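Fructosyl amine:oxygen oxidoreductase (Neosartorya fumigata, PDB 4WCT) probably catalyses the FAD-dependent oxidative deglycation of fructosyl amines (Amadori products), with molecular oxygen as the electron acceptor. Local coordinates at residues A[297-305]-A[329-340]. Numbering follows the deposited sequence.
Sequences KICDEHPGY and PLEAEARARDFL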
loop_
_atom_site.group_PDB
_atom_site.type_symbol
_atom_site.label_atom_id
_atom_site.label_comp_id
_atom_site.label_asym_id
_atom_site.label_seq_id
_atom_site.Cartn_x
_atom_site.Cartn_y
_atom_site.Cartn_z
ATOM N N LYS A 297 -10.295 -12.911 0.307
ATOM C CA LYS A 297 -10.400 -11.455 0.175
ATOM C C LYS A 297 -10.572 -11.057 -1.285
ATOM O O LYS A 297 -9.821 -11.526 -2.152
ATOM C CB LYS A 297 -9.135 -10.797 0.687
ATOM C CG LYS A 297 -9.253 -9.258 0.717
ATOM C CD LYS A 297 -7.957 -8.596 1.133
ATOM C CE LYS A 297 -7.091 -8.360 -0.109
ATOM N NZ LYS A 297 -5.821 -7.727 0.243
ATOM N N ILE A 298 -11.530 -10.171 -1.526
ATOM C CA ILE A 298 -11.791 -9.595 -2.855
ATOM C C ILE A 298 -11.662 -8.077 -2.765
ATOM O O ILE A 298 -12.218 -7.470 -1.854
ATOM C CB ILE A 298 -13.215 -9.886 -3.362
ATOM C CG1 ILE A 298 -13.507 -11.389 -3.367
ATOM C CG2 ILE A 298 -13.364 -9.341 -4.768
ATOM C CD1 ILE A 298 -14.352 -11.877 -2.221
ATOM N N CYS A 299 -10.855 -7.493 -3.645
ATOM C CA CYS A 299 -10.813 -6.048 -3.803
ATOM C C CYS A 299 -11.457 -5.701 -5.124
ATOM O O CYS A 299 -11.107 -6.269 -6.158
ATOM C CB CYS A 299 -9.397 -5.552 -3.836
ATOM S SG CYS A 299 -8.619 -5.458 -2.228
ATOM N N ASP A 300 -12.439 -4.816 -5.100
ATOM C CA ASP A 300 -13.018 -4.325 -6.326
ATOM C C ASP A 300 -12.193 -3.136 -6.829
ATOM O O ASP A 300 -11.947 -2.182 -6.105
ATOM C CB ASP A 300 -14.484 -3.918 -6.110
ATOM C CG ASP A 300 -14.654 -2.835 -5.078
ATOM O OD1 ASP A 300 -14.252 -3.076 -3.910
ATOM O OD2 ASP A 300 -15.212 -1.762 -5.434
ATOM N N GLU A 301 -11.745 -3.197 -8.078
ATOM C CA GLU A 301 -10.848 -2.188 -8.582
ATOM C C GLU A 301 -11.616 -1.000 -9.115
ATOM O O GLU A 301 -12.679 -1.120 -9.724
ATOM C CB GLU A 301 -9.910 -2.771 -9.632
ATOM C CG GLU A 301 -8.886 -1.796 -10.221
ATOM C CD GLU A 301 -7.821 -1.259 -9.240
ATOM O OE1 GLU A 301 -8.086 -1.156 -8.029
ATOM O OE2 GLU A 301 -6.884 -0.568 -9.729
ATOM N N HIS A 302 -11.072 0.180 -8.833
ATOM C CA HIS A 302 -11.673 1.467 -9.234
ATOM C C HIS A 302 -10.632 2.540 -8.935
ATOM O O HIS A 302 -9.603 2.269 -8.281
ATOM C CB HIS A 302 -12.989 1.756 -8.479
ATOM C CG HIS A 302 -12.889 1.643 -6.979
ATOM N ND1 HIS A 302 -12.266 2.594 -6.210
ATOM C CD2 HIS A 302 -13.278 0.669 -6.119
ATOM C CE1 HIS A 302 -12.259 2.218 -4.946
ATOM N NE2 HIS A 302 -12.878 1.052 -4.858
ATOM N N PRO A 303 -10.869 3.766 -9.400
ATOM C CA PRO A 303 -9.808 4.745 -9.204
ATOM C C PRO A 303 -9.618 5.279 -7.791
ATOM O O PRO A 303 -8.605 5.943 -7.526
ATOM C CB PRO A 303 -10.170 5.870 -10.186
ATOM C CG PRO A 303 -11.024 5.200 -11.213
ATOM C CD PRO A 303 -11.818 4.181 -10.456
ATOM N N GLY A 304 -10.546 4.941 -6.891
ATOM C CA GLY A 304 -10.422 5.333 -5.501
ATOM C C GLY A 304 -11.524 6.253 -5.028
ATOM O O GLY A 304 -12.211 6.929 -5.841
ATOM N N TYR A 305 -11.771 6.195 -3.724
ATOM C CA TYR A 305 -12.596 7.158 -3.024
ATOM C C TYR A 305 -11.729 8.182 -2.278
ATOM O O TYR A 305 -10.794 7.840 -1.531
ATOM C CB TYR A 305 -13.447 6.438 -1.978
ATOM C CG TYR A 305 -14.533 5.545 -2.503
ATOM C CD1 TYR A 305 -15.816 6.033 -2.719
ATOM C CD2 TYR A 305 -14.303 4.189 -2.685
ATOM C CE1 TYR A 305 -16.848 5.188 -3.102
ATOM C CE2 TYR A 305 -15.304 3.353 -3.127
ATOM C CZ TYR A 305 -16.568 3.865 -3.357
ATOM O OH TYR A 305 -17.577 3.006 -3.775
ATOM N N PRO A 329 -18.842 0.700 0.877
ATOM C CA PRO A 329 -20.090 1.075 0.231
ATOM C C PRO A 329 -20.760 -0.111 -0.451
ATOM O O PRO A 329 -20.100 -0.987 -1.013
ATOM C CB PRO A 329 -19.665 2.157 -0.770
ATOM C CG PRO A 329 -18.437 2.754 -0.156
ATOM C CD PRO A 329 -17.725 1.560 0.433
ATOM N N LEU A 330 -22.083 -0.102 -0.452
ATOM C CA LEU A 330 -22.842 -1.165 -1.114
ATOM C C LEU A 330 -22.428 -1.294 -2.576
ATOM O O LEU A 330 -22.501 -2.397 -3.151
ATOM C CB LEU A 330 -24.331 -0.894 -0.986
ATOM C CG LEU A 330 -24.894 -1.044 0.438
ATOM C CD1 LEU A 330 -26.330 -0.558 0.485
ATOM C CD2 LEU A 330 -24.801 -2.475 0.930
ATOM N N GLU A 331 -22.152 -0.165 -3.232
ATOM C CA GLU A 331 -21.737 -0.223 -4.644
ATOM C C GLU A 331 -20.383 -0.958 -4.815
ATOM O O GLU A 331 -20.145 -1.573 -5.857
ATOM C CB GLU A 331 -21.712 1.181 -5.293
ATOM C CG GLU A 331 -20.557 2.019 -4.777
ATOM C CD GLU A 331 -20.855 3.460 -4.455
ATOM O OE1 GLU A 331 -21.619 4.147 -5.195
ATOM O OE2 GLU A 331 -20.076 3.999 -3.654
ATOM N N ALA A 332 -19.564 -0.966 -3.770
ATOM C CA ALA A 332 -18.267 -1.645 -3.843
ATOM C C ALA A 332 -18.483 -3.147 -3.622
ATOM O O ALA A 332 -17.917 -3.971 -4.359
ATOM C CB ALA A 332 -17.292 -1.093 -2.825
ATOM N N GLU A 333 -19.355 -3.510 -2.681
ATOM C CA GLU A 333 -19.771 -4.899 -2.552
ATOM C C GLU A 333 -20.316 -5.450 -3.871
ATOM O O GLU A 333 -19.933 -6.549 -4.313
ATOM C CB GLU A 333 -20.809 -5.068 -1.449
ATOM C CG GLU A 333 -21.398 -6.482 -1.418
ATOM C CD GLU A 333 -22.550 -6.653 -0.452
ATOM O OE1 GLU A 333 -23.175 -5.643 -0.029
ATOM O OE2 GLU A 333 -22.919 -7.819 -0.208
ATOM N N ALA A 334 -21.130 -4.655 -4.575
ATOM C CA ALA A 334 -21.710 -5.118 -5.831
ATOM C C ALA A 334 -20.633 -5.346 -6.898
ATOM O O ALA A 334 -20.725 -6.309 -7.661
ATOM C CB ALA A 334 -22.782 -4.151 -6.321
ATOM N N ARG A 335 -19.611 -4.490 -6.928
ATOM C CA ARG A 335 -18.510 -4.655 -7.881
ATOM C C ARG A 335 -17.711 -5.920 -7.562
ATOM O O ARG A 335 -17.289 -6.638 -8.469
ATOM C CB ARG A 335 -17.602 -3.430 -7.919
ATOM C CG ARG A 335 -18.243 -2.222 -8.575
ATOM C CD ARG A 335 -17.279 -1.052 -8.696
ATOM N NE ARG A 335 -16.809 -0.595 -7.409
ATOM C CZ ARG A 335 -17.200 0.517 -6.803
ATOM N NH1 ARG A 335 -18.120 1.302 -7.358
ATOM N NH2 ARG A 335 -16.661 0.845 -5.627
ATOM N N ALA A 336 -17.512 -6.180 -6.272
ATOM C CA ALA A 336 -16.825 -7.419 -5.864
ATOM C C ALA A 336 -17.597 -8.641 -6.312
ATOM O O ALA A 336 -17.011 -9.616 -6.785
ATOM C CB ALA A 336 -16.591 -7.479 -4.362
ATOM N N ARG A 337 -18.915 -8.599 -6.208
ATOM C CA ARG A 337 -19.720 -9.738 -6.596
ATOM C C ARG A 337 -19.763 -9.909 -8.102
ATOM O O ARG A 337 -19.803 -11.033 -8.598
ATOM C CB ARG A 337 -21.130 -9.613 -6.020
ATOM C CG ARG A 337 -21.167 -9.708 -4.516
ATOM C CD ARG A 337 -22.575 -9.809 -4.017
ATOM N NE ARG A 337 -22.650 -9.744 -2.557
ATOM C CZ ARG A 337 -22.331 -10.743 -1.740
ATOM N NH1 ARG A 337 -21.984 -11.920 -2.227
ATOM N NH2 ARG A 337 -22.337 -10.577 -0.412
ATOM N N ASP A 338 -19.700 -8.799 -8.833
ATOM C CA ASP A 338 -19.543 -8.836 -10.284
ATOM C C ASP A 338 -18.228 -9.531 -10.715
ATOM O O ASP A 338 -18.239 -10.409 -11.578
ATOM C CB ASP A 338 -19.569 -7.415 -10.840
ATOM C CG ASP A 338 -19.286 -7.365 -12.338
ATOM O OD1 ASP A 338 -20.171 -7.763 -13.112
ATOM O OD2 ASP A 338 -18.152 -7.013 -12.751
ATOM N N PHE A 339 -17.125 -9.214 -10.030
ATOM C CA PHE A 339 -15.857 -9.901 -10.260
ATOM C C PHE A 339 -16.021 -11.396 -10.002
ATOM O O PHE A 339 -15.568 -12.230 -10.796
ATOM C CB PHE A 339 -14.765 -9.332 -9.351
ATOM C CG PHE A 339 -13.481 -10.108 -9.365
ATOM C CD1 PHE A 339 -12.465 -9.817 -10.262
ATOM C CD2 PHE A 339 -13.262 -11.090 -8.430
ATOM C CE1 PHE A 339 -11.276 -10.529 -10.265
ATOM C CE2 PHE A 339 -12.109 -11.849 -8.459
ATOM C CZ PHE A 339 -11.101 -11.566 -9.393
ATOM N N LEU A 340 -16.640 -11.737 -8.874
ATOM C CA LEU A 340 -16.877 -13.156 -8.541
ATOM C C LEU A 340 -17.764 -13.830 -9.585
ATOM O O LEU A 340 -17.544 -15.008 -9.896
ATOM C CB LEU A 340 -17.500 -13.304 -7.169
ATOM C CG LEU A 340 -16.572 -12.950 -5.999
ATOM C CD1 LEU A 340 -17.419 -12.971 -4.752
ATOM C CD2 LEU A 340 -15.416 -13.935 -5.927
HETATM O O HOH W 1 -18.245 4.047 -6.845
#
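Arg335, on helix 330-343, reaches Asp300 and Tyr305 on strand 295-310 and illustrates how one long side chain can tie a helix to the sheet beneath it. Arg335 CB packs on Asp300 CB at 3.6 Å. CG and CD then run on extended, and a bend at chi3 (-61°) turns the guanidinium back beside its own helix, with one face over the carbonyl O of Glu331. Arg335 NE meets the anti lone pair of Asp300 OD2 at 2.8 Å, while Arg335 NH2 reaches the same oxygen at 3.0 Å: a side-on salt bridge, its two planes only 18° apart. Asp300 OD1 is bonded instead to Thr258 OG1, which also binds His302 NE2; the His302 side chain lies about 8 Å from the bound FAD, placing the contact near the cofactor. Arg335 NH2 has a straighter bond to Tyr305 OH (3.0 Å, 163°), and NH1 donates a hydrogen bond to a water. Tyr305 OH in turn donates to Glu331 OE2 at 2.7 Å, from above the carboxylate plane. Farther along the helix, Ile298 CG2 lies 3.7 Å from Ala336 CB and also touches Phe339 CD2, and Leu340 crosses Ile298 at about a right angle. Asp300 and Tyr305 thus hold the guanidinium in its plane; Asp300 compensates its charge directly, Glu331 only through the phenol, and the positive group probably favours ionised Asp300 in this largely buried seam.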